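Local atomic coordinates of Afp3 (Serratia entomophila, PDB entry 6RBN), a protein that probably forms part of the contractile sheath that surrounds the inner tube of the anti-feeding prophage, a phage-tail-like injection system. Residues 168-173 against 193-198; 272-277 against 294-299; 347-352 against 434-439. All blocks are in the same frame, centred on the assembly; numbering follows the deposited sequence.

How the contacts relate
The three contacts follow one another along the chain, each closing before the next opens, and none touches another. All three set a helix against a later stretch of chain. The centres of contacts 1 and 2 lie about 22 Å apart, with nearest atoms about 8 Å apart. Contact 2 falls within the subtilisin-like part of the sheath protein and contact 3 within the C-terminal sheath domain, with centres about 20 Å apart and nearest atoms about 7 Å. Contacts 1 and 3 are the most distant pair, about 24 Å between centres. No other chain touches contacts 1 and 2, whereas in contact 3 Pro437 and Ala438 pair antiparallel with a strand of a neighbouring Afp2 chain.

Contact 1: residues 168-173 against 193-198; sequences AVYGAL and DAPSAV
The C-terminal part of helix 163-172 is met here by the loop that follows strand 185-188: after the strand the chain folds back to lean on the helix that preceded it. Tyr170 carries most of the contact. Its CG lies anti to its own carbonyl carbon (chi1 -67°), which sends the ring toward strand 185-188, where it touches Leu185, Ala187 and Asp188. The Pro195 ring comes to the CD2 side of the phenol, and the two side chains cross at about a right angle, with Tyr170 CD2 3.9 Å from Pro195 CG. Nearer the helix backbone, the Ala197 methyl faces the junction of Tyr170 and Gly171: Ala197 CB is 3.9 Å from Gly171 N and 4.1 Å from Tyr170 CB. The two backbones come closest here, the CA atoms of Gly171 and Ala197 being 5.2 Å apart. Val198 adds a looser touch, its CG1 4.2 Å from Tyr170 O. No hydrogen bond joins the two segments. Within the loop itself, Ser196 OG donates to Pro195 O over 2.6 Å, standing above the carbonyl plane with a C=O...donor angle of 99°.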
loop_
_atom_site.group_PDB
_atom_site.type_symbol
_atom_site.label_atom_id
_atom_site.label_comp_id
_atom_site.label_asym_id
_atom_site.label_seq_id
_atom_site.Cartn_x
_atom_site.Cartn_y
_atom_site.Cartn_z
ATOM N N ALA D 168 -36.402 -30.768 -69.202
ATOM C CA ALA D 168 -35.778 -29.613 -69.833
ATOM C C ALA D 168 -35.130 -28.693 -68.808
ATOM O O ALA D 168 -34.137 -28.026 -69.114
ATOM C CB ALA D 168 -36.809 -28.846 -70.656
ATOM N N VAL D 169 -35.670 -28.644 -67.590
ATOM C CA VAL D 169 -35.075 -27.823 -66.544
ATOM C C VAL D 169 -33.874 -28.524 -65.921
ATOM O O VAL D 169 -32.833 -27.901 -65.686
ATOM C CB VAL D 169 -36.144 -27.461 -65.495
ATOM C CG1 VAL D 169 -35.537 -26.726 -64.319
ATOM C CG2 VAL D 169 -37.222 -26.606 -66.127
ATOM N N TYR D 170 -33.984 -29.834 -65.673
ATOM C CA TYR D 170 -32.892 -30.569 -65.036
ATOM C C TYR D 170 -31.692 -30.709 -65.962
ATOM O O TYR D 170 -30.557 -30.817 -65.488
ATOM C CB TYR D 170 -33.361 -31.957 -64.597
ATOM C CG TYR D 170 -34.379 -31.975 -63.480
ATOM C CD1 TYR D 170 -34.588 -30.863 -62.676
ATOM C CD2 TYR D 170 -35.140 -33.110 -63.238
ATOM C CE1 TYR D 170 -35.524 -30.883 -61.663
ATOM C CE2 TYR D 170 -36.078 -33.139 -62.227
ATOM C CZ TYR D 170 -36.263 -32.023 -61.443
ATOM O OH TYR D 170 -37.194 -32.044 -60.433
ATOM N N GLY D 171 -31.918 -30.713 -67.276
ATOM C CA GLY D 171 -30.808 -30.745 -68.209
ATOM C C GLY D 171 -30.128 -29.403 -68.368
ATOM O O GLY D 171 -28.922 -29.347 -68.620
ATOM N N ALA D 172 -30.880 -28.311 -68.222
ATOM C CA ALA D 172 -30.296 -26.981 -68.320
ATOM C C ALA D 172 -29.505 -26.609 -67.075
ATOM O O ALA D 172 -28.611 -25.761 -67.146
ATOM C CB ALA D 172 -31.390 -25.944 -68.571
ATOM N N LEU D 173 -29.814 -27.226 -65.938
ATOM C CA LEU D 173 -29.147 -26.927 -64.680
ATOM C C LEU D 173 -28.072 -27.937 -64.324
ATOM O O LEU D 173 -27.415 -27.780 -63.291
ATOM C CB LEU D 173 -30.171 -26.862 -63.545
ATOM C CG LEU D 173 -31.223 -25.764 -63.666
ATOM C CD1 LEU D 173 -32.214 -25.843 -62.522
ATOM C CD2 LEU D 173 -30.561 -24.412 -63.722
ATOM N N ASP D 193 -36.713 -44.142 -60.465
ATOM C CA ASP D 193 -35.325 -44.028 -60.884
ATOM C C ASP D 193 -34.972 -42.563 -61.084
ATOM O O ASP D 193 -35.846 -41.696 -61.132
ATOM C CB ASP D 193 -35.054 -44.851 -62.152
ATOM C CG ASP D 193 -35.994 -44.508 -63.294
ATOM O OD1 ASP D 193 -36.933 -43.707 -63.105
ATOM O OD2 ASP D 193 -35.789 -45.050 -64.400
ATOM N N ALA D 194 -33.672 -42.303 -61.193
ATOM C CA ALA D 194 -33.184 -40.951 -61.403
ATOM C C ALA D 194 -33.597 -40.447 -62.786
ATOM O O ALA D 194 -33.697 -41.228 -63.732
ATOM C CB ALA D 194 -31.665 -40.915 -61.265
ATOM N N PRO D 195 -33.842 -39.132 -62.932
ATOM C CA PRO D 195 -34.314 -38.612 -64.227
ATOM C C PRO D 195 -33.254 -38.515 -65.319
ATOM O O PRO D 195 -33.532 -37.957 -66.385
ATOM C CB PRO D 195 -34.854 -37.225 -63.863
ATOM C CG PRO D 195 -34.119 -36.843 -62.642
ATOM C CD PRO D 195 -33.912 -38.107 -61.877
ATOM N N SER D 196 -32.032 -38.987 -65.039
ATOM C CA SER D 196 -30.951 -39.299 -65.983
ATOM C C SER D 196 -30.291 -38.070 -66.602
ATOM O O SER D 196 -29.283 -38.201 -67.303
ATOM C CB SER D 196 -31.427 -40.234 -67.105
ATOM O OG SER D 196 -32.283 -39.574 -68.023
ATOM N N ALA D 197 -30.827 -36.877 -66.349
ATOM C CA ALA D 197 -30.086 -35.666 -66.678
ATOM C C ALA D 197 -29.030 -35.399 -65.623
ATOM O O ALA D 197 -27.991 -34.794 -65.907
ATOM C CB ALA D 197 -31.041 -34.482 -66.807
ATOM N N VAL D 198 -29.285 -35.848 -64.400
ATOM C CA VAL D 198 -28.343 -35.751 -63.297
ATOM C C VAL D 198 -28.128 -37.139 -62.696
ATOM O O VAL D 198 -28.846 -37.573 -61.787
ATOM C CB VAL D 198 -28.832 -34.711 -62.272
ATOM C CG1 VAL D 198 -28.496 -33.319 -62.764
ATOM C CG2 VAL D 198 -30.352 -34.779 -62.118
#

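Contact 2: residues 272-277 against 294-299; sequences ALIAGV and VVLNGV
Leu273 and Val277, one turn apart on helix 271-284, both take first torsions that place a branch anti to the carbonyl carbon: CG of Leu273 at chi1 -78° and CG1 of Val277 at chi1 -53°. Each then reaches the extended chain that follows the helix and leads into strand 301-302. Leu273 meets Val299 tip to tip, Leu273 CD2 lying 3.8 Å from Val299 CG2 and almost as close to its other methyl. Val277 and Val294 instead slide past each other in opposite directions, with 3.8 Å between Val277 CG1 and Val294 CG1. Leu296 reaches in between the two helix residues. Its side chain crosses that of Val277 at about a right angle, Leu296 CD2 lying 3.7 Å from Val277 CG1 and 4.3 Å from Ile274 CD1, while Leu296 CD1 is 4.2 Å from Leu273 CD2. The contact lies in the subtilisin-like region of the sheath protein, and Leu117 of helix 111-120 touches both Leu273 and Val299. Two backbone groups of the loop bond outside the contact: Leu296 pairs with the backbone of Leu330, and Asn297 N bonds to Asn121 OD1. No hydrogen bond crosses between the segments, so helix and loop are held by largely buried methyl groups rather than by directed bonds.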
loop_
_atom_site.group_PDB
_atom_site.type_symbol
_atom_site.label_atom_id
_atom_site.label_comp_id
_atom_site.label_asym_id
_atom_site.label_seq_id
_atom_site.Cartn_x
_atom_site.Cartn_y
_atom_site.Cartn_z
ATOM N N ALA D 272 -41.338 -29.052 -53.755
ATOM C CA ALA D 272 -41.728 -27.809 -53.098
ATOM C C ALA D 272 -41.889 -28.010 -51.599
ATOM O O ALA D 272 -41.737 -27.068 -50.813
ATOM C CB ALA D 272 -43.018 -27.275 -53.710
ATOM N N LEU D 273 -42.206 -29.236 -51.180
ATOM C CA LEU D 273 -42.370 -29.510 -49.758
ATOM C C LEU D 273 -41.035 -29.834 -49.104
ATOM O O LEU D 273 -40.795 -29.458 -47.954
ATOM C CB LEU D 273 -43.356 -30.659 -49.547
ATOM C CG LEU D 273 -44.865 -30.421 -49.653
ATOM C CD1 LEU D 273 -45.345 -30.328 -51.091
ATOM C CD2 LEU D 273 -45.607 -31.512 -48.913
ATOM N N ILE D 274 -40.159 -30.545 -49.819
ATOM C CA ILE D 274 -38.867 -30.927 -49.254
ATOM C C ILE D 274 -37.950 -29.713 -49.150
ATOM O O ILE D 274 -37.124 -29.612 -48.236
ATOM C CB ILE D 274 -38.246 -32.068 -50.085
ATOM C CG1 ILE D 274 -39.187 -33.269 -50.112
ATOM C CG2 ILE D 274 -36.934 -32.533 -49.504
ATOM C CD1 ILE D 274 -39.500 -33.837 -48.754
ATOM N N ALA D 275 -38.116 -28.746 -50.056
ATOM C CA ALA D 275 -37.397 -27.481 -49.927
ATOM C C ALA D 275 -37.869 -26.704 -48.706
ATOM O O ALA D 275 -37.113 -25.909 -48.137
ATOM C CB ALA D 275 -37.569 -26.645 -51.192
ATOM N N GLY D 276 -39.117 -26.920 -48.291
ATOM C CA GLY D 276 -39.581 -26.343 -47.045
ATOM C C GLY D 276 -38.968 -27.004 -45.827
ATOM O O GLY D 276 -38.572 -26.326 -44.879
ATOM N N VAL D 277 -38.864 -28.337 -45.838
ATOM C CA VAL D 277 -38.425 -29.032 -44.631
ATOM C C VAL D 277 -36.914 -28.972 -44.478
ATOM O O VAL D 277 -36.381 -29.345 -43.427
ATOM C CB VAL D 277 -38.921 -30.491 -44.612
ATOM C CG1 VAL D 277 -40.419 -30.547 -44.830
ATOM C CG2 VAL D 277 -38.163 -31.341 -45.603
ATOM N N VAL D 294 -39.009 -35.558 -40.795
ATOM C CA VAL D 294 -39.937 -34.442 -40.703
ATOM C C VAL D 294 -41.280 -34.885 -41.254
ATOM O O VAL D 294 -41.362 -35.450 -42.349
ATOM C CB VAL D 294 -39.386 -33.220 -41.458
ATOM C CG1 VAL D 294 -40.352 -32.050 -41.368
ATOM C CG2 VAL D 294 -38.027 -32.837 -40.908
ATOM N N VAL D 295 -42.335 -34.647 -40.489
ATOM C CA VAL D 295 -43.691 -34.944 -40.920
ATOM C C VAL D 295 -44.179 -33.794 -41.787
ATOM O O VAL D 295 -44.110 -32.626 -41.383
ATOM C CB VAL D 295 -44.614 -35.167 -39.714
ATOM C CG1 VAL D 295 -46.040 -35.396 -40.166
ATOM C CG2 VAL D 295 -44.123 -36.336 -38.891
ATOM N N LEU D 296 -44.664 -34.116 -42.981
ATOM C CA LEU D 296 -45.054 -33.104 -43.952
ATOM C C LEU D 296 -46.398 -32.502 -43.561
ATOM O O LEU D 296 -47.400 -33.216 -43.471
ATOM C CB LEU D 296 -45.122 -33.717 -45.347
ATOM C CG LEU D 296 -43.811 -34.291 -45.885
ATOM C CD1 LEU D 296 -44.036 -34.986 -47.211
ATOM C CD2 LEU D 296 -42.773 -33.208 -46.025
ATOM N N ASN D 297 -46.420 -31.191 -43.332
ATOM C CA ASN D 297 -47.659 -30.497 -43.031
ATOM C C ASN D 297 -48.454 -30.268 -44.308
ATOM O O ASN D 297 -47.936 -30.390 -45.420
ATOM C CB ASN D 297 -47.383 -29.157 -42.354
ATOM C CG ASN D 297 -46.783 -29.312 -40.984
ATOM O OD1 ASN D 297 -47.186 -30.178 -40.209
ATOM N ND2 ASN D 297 -45.810 -28.470 -40.669
ATOM N N GLY D 298 -49.727 -29.929 -44.143
ATOM C CA GLY D 298 -50.532 -29.686 -45.321
ATOM C C GLY D 298 -51.184 -30.947 -45.839
ATOM O O GLY D 298 -52.297 -31.305 -45.441
ATOM N N VAL D 299 -50.479 -31.601 -46.757
ATOM C CA VAL D 299 -50.917 -32.746 -47.548
ATOM C C VAL D 299 -51.418 -33.926 -46.722
ATOM O O VAL D 299 -51.101 -34.061 -45.537
ATOM C CB VAL D 299 -49.763 -33.200 -48.446
ATOM C CG1 VAL D 299 -49.389 -32.099 -49.393
ATOM C CG2 VAL D 299 -48.570 -33.566 -47.588
#

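Contact 3: residues 347-352 against 434-439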
loop_
_atom_site.group_PDB
_atom_site.type_symbol
_atom_site.label_atom_id
_atom_site.label_comp_id
_atom_site.label_asym_id
_atom_site.label_seq_id
_atom_site.Cartn_x
_atom_site.Cartn_y
_atom_site.Cartn_z
ATOM N N ILE D 347 -26.953 -36.747 -47.621
ATOM C CA ILE D 347 -27.300 -35.324 -47.732
ATOM C C ILE D 347 -26.690 -34.452 -46.641
ATOM O O ILE D 347 -26.122 -33.402 -46.983
ATOM C CB ILE D 347 -28.822 -35.164 -47.854
ATOM C CG1 ILE D 347 -29.337 -35.886 -49.092
ATOM C CG2 ILE D 347 -29.216 -33.705 -47.937
ATOM C CD1 ILE D 347 -30.832 -35.982 -49.143
ATOM N N PRO D 348 -26.761 -34.779 -45.324
ATOM C CA PRO D 348 -26.238 -33.806 -44.344
ATOM C C PRO D 348 -24.725 -33.666 -44.337
ATOM O O PRO D 348 -24.215 -32.641 -43.877
ATOM C CB PRO D 348 -26.746 -34.350 -43.008
ATOM C CG PRO D 348 -26.875 -35.763 -43.214
ATOM C CD PRO D 348 -27.375 -35.913 -44.599
ATOM N N VAL D 349 -23.992 -34.663 -44.829
ATOM C CA VAL D 349 -22.550 -34.510 -44.972
ATOM C C VAL D 349 -22.233 -33.605 -46.153
ATOM O O VAL D 349 -21.317 -32.777 -46.096
ATOM C CB VAL D 349 -21.889 -35.893 -45.106
ATOM C CG1 VAL D 349 -20.387 -35.773 -45.279
ATOM C CG2 VAL D 349 -22.223 -36.747 -43.904
ATOM N N ARG D 350 -23.012 -33.717 -47.229
ATOM C CA ARG D 350 -22.768 -32.914 -48.420
ATOM C C ARG D 350 -23.143 -31.453 -48.206
ATOM O O ARG D 350 -22.388 -30.555 -48.589
ATOM C CB ARG D 350 -23.542 -33.498 -49.598
ATOM C CG ARG D 350 -23.517 -32.679 -50.871
ATOM C CD ARG D 350 -22.174 -32.707 -51.579
ATOM N NE ARG D 350 -21.313 -31.599 -51.190
ATOM C CZ ARG D 350 -20.059 -31.449 -51.598
ATOM N NH1 ARG D 350 -19.516 -32.336 -52.420
ATOM N NH2 ARG D 350 -19.347 -30.409 -51.193
ATOM N N ARG D 351 -24.298 -31.193 -47.594
ATOM C CA ARG D 351 -24.730 -29.818 -47.385
ATOM C C ARG D 351 -24.033 -29.139 -46.215
ATOM O O ARG D 351 -24.152 -27.920 -46.078
ATOM C CB ARG D 351 -26.245 -29.755 -47.181
ATOM C CG ARG D 351 -27.036 -30.077 -48.431
ATOM C CD ARG D 351 -28.530 -29.968 -48.201
ATOM N NE ARG D 351 -28.953 -28.597 -47.947
ATOM C CZ ARG D 351 -29.444 -28.173 -46.788
ATOM N NH1 ARG D 351 -29.581 -29.016 -45.778
ATOM N NH2 ARG D 351 -29.805 -26.906 -46.643
ATOM N N LEU D 352 -23.330 -29.887 -45.364
ATOM C CA LEU D 352 -22.464 -29.256 -44.377
ATOM C C LEU D 352 -21.253 -28.629 -45.050
ATOM O O LEU D 352 -20.888 -27.486 -44.756
ATOM C CB LEU D 352 -22.019 -30.270 -43.329
ATOM C CG LEU D 352 -21.060 -29.756 -42.259
ATOM C CD1 LEU D 352 -21.714 -28.687 -41.415
ATOM C CD2 LEU D 352 -20.574 -30.900 -41.402
ATOM N N ALA D 434 -16.916 -34.798 -40.629
ATOM C CA ALA D 434 -18.336 -34.811 -40.323
ATOM C C ALA D 434 -18.758 -36.161 -39.759
ATOM O O ALA D 434 -18.052 -37.165 -39.885
ATOM C CB ALA D 434 -19.160 -34.488 -41.571
ATOM N N VAL D 435 -19.927 -36.173 -39.126
ATOM C CA VAL D 435 -20.497 -37.371 -38.524
ATOM C C VAL D 435 -21.626 -37.867 -39.423
ATOM O O VAL D 435 -22.331 -37.071 -40.055
ATOM C CB VAL D 435 -20.962 -37.093 -37.074
ATOM C CG1 VAL D 435 -22.081 -36.059 -37.010
ATOM C CG2 VAL D 435 -21.340 -38.376 -36.340
ATOM N N ARG D 436 -21.757 -39.210 -39.533
ATOM C CA ARG D 436 -22.733 -39.845 -40.400
ATOM C C ARG D 436 -23.938 -40.320 -39.597
ATOM O O ARG D 436 -23.794 -40.746 -38.448
ATOM C CB ARG D 436 -22.110 -41.035 -41.138
ATOM C CG ARG D 436 -21.249 -40.661 -42.333
ATOM C CD ARG D 436 -19.799 -40.461 -41.948
ATOM N NE ARG D 436 -18.945 -40.320 -43.119
ATOM C CZ ARG D 436 -18.584 -39.154 -43.637
ATOM N NH1 ARG D 436 -18.998 -38.028 -43.080
ATOM N NH2 ARG D 436 -17.805 -39.112 -44.708
ATOM N N PRO D 437 -25.142 -40.259 -40.162
ATOM C CA PRO D 437 -26.335 -40.636 -39.403
ATOM C C PRO D 437 -26.496 -42.143 -39.271
ATOM O O PRO D 437 -25.950 -42.931 -40.040
ATOM C CB PRO D 437 -27.478 -40.041 -40.230
ATOM C CG PRO D 437 -26.952 -40.000 -41.602
ATOM C CD PRO D 437 -25.493 -39.696 -41.477
ATOM N N ALA D 438 -27.271 -42.528 -38.257
ATOM C CA ALA D 438 -27.640 -43.920 -38.021
ATOM C C ALA D 438 -28.944 -44.196 -38.748
ATOM O O ALA D 438 -30.006 -43.725 -38.332
ATOM C CB ALA D 438 -27.803 -44.207 -36.532
ATOM N N GLU D 439 -28.874 -44.972 -39.821
ATOM C CA GLU D 439 -30.058 -45.276 -40.603
ATOM C C GLU D 439 -30.502 -46.725 -40.505
ATOM O O GLU D 439 -31.533 -47.070 -41.073
ATOM C CB GLU D 439 -29.834 -44.894 -42.066
ATOM C CG GLU D 439 -28.651 -45.560 -42.697
ATOM C CD GLU D 439 -28.477 -45.169 -44.143
ATOM O OE1 GLU D 439 -29.335 -44.428 -44.663
ATOM O OE2 GLU D 439 -27.475 -45.588 -44.751
#
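The N-terminal start of helix 347-364 in the C-terminal sheath domain packs here against the chain that runs into the last strand, 437-446. Val349 is the centre of the contact. Its CG1 is anti to the backbone N (chi1 179°) and CG2 anti to the carbonyl carbon, so that both methyls spread toward the incoming chain. Arg436 crosses this valine at about a right angle. Its side chain is bent at chi2 (90°), which turns the guanidinium back toward the helix and sets Arg436 NH1 across the fork of the valine, 3.4 Å from Val349 CG1 and 3.6 Å from Val349 CG2. This is a van der Waals approach of a charged group to an aliphatic one, with no hydrogen bond between the segments.

In the fold, the second segment leads into a C-terminal arm: Pro437 and Ala438 pair antiparallel with a strand of a neighbouring Afp2 chain, carrying the sheet across the interface, consistent with the strand exchange by which contractile sheaths link their subunits. In a separate contact with Afp2, Gln350 of an Afp2 chain packs on Val349. Ahead of Pro437, the methyl of Ala434 sits between two helix residues three positions apart. Ala434 CB lies 4.1 Å from Val349 CG1 and 3.9 Å from Leu352 CD2. Leu352 holds its CG anti to the backbone N (chi1 178°), which together with chi2 carries the CD2 branch toward the alanine. The backbone takes part at Val435, whose O lies 3.9 Å from Val349 CG2, while its side chain starts off away from the helix.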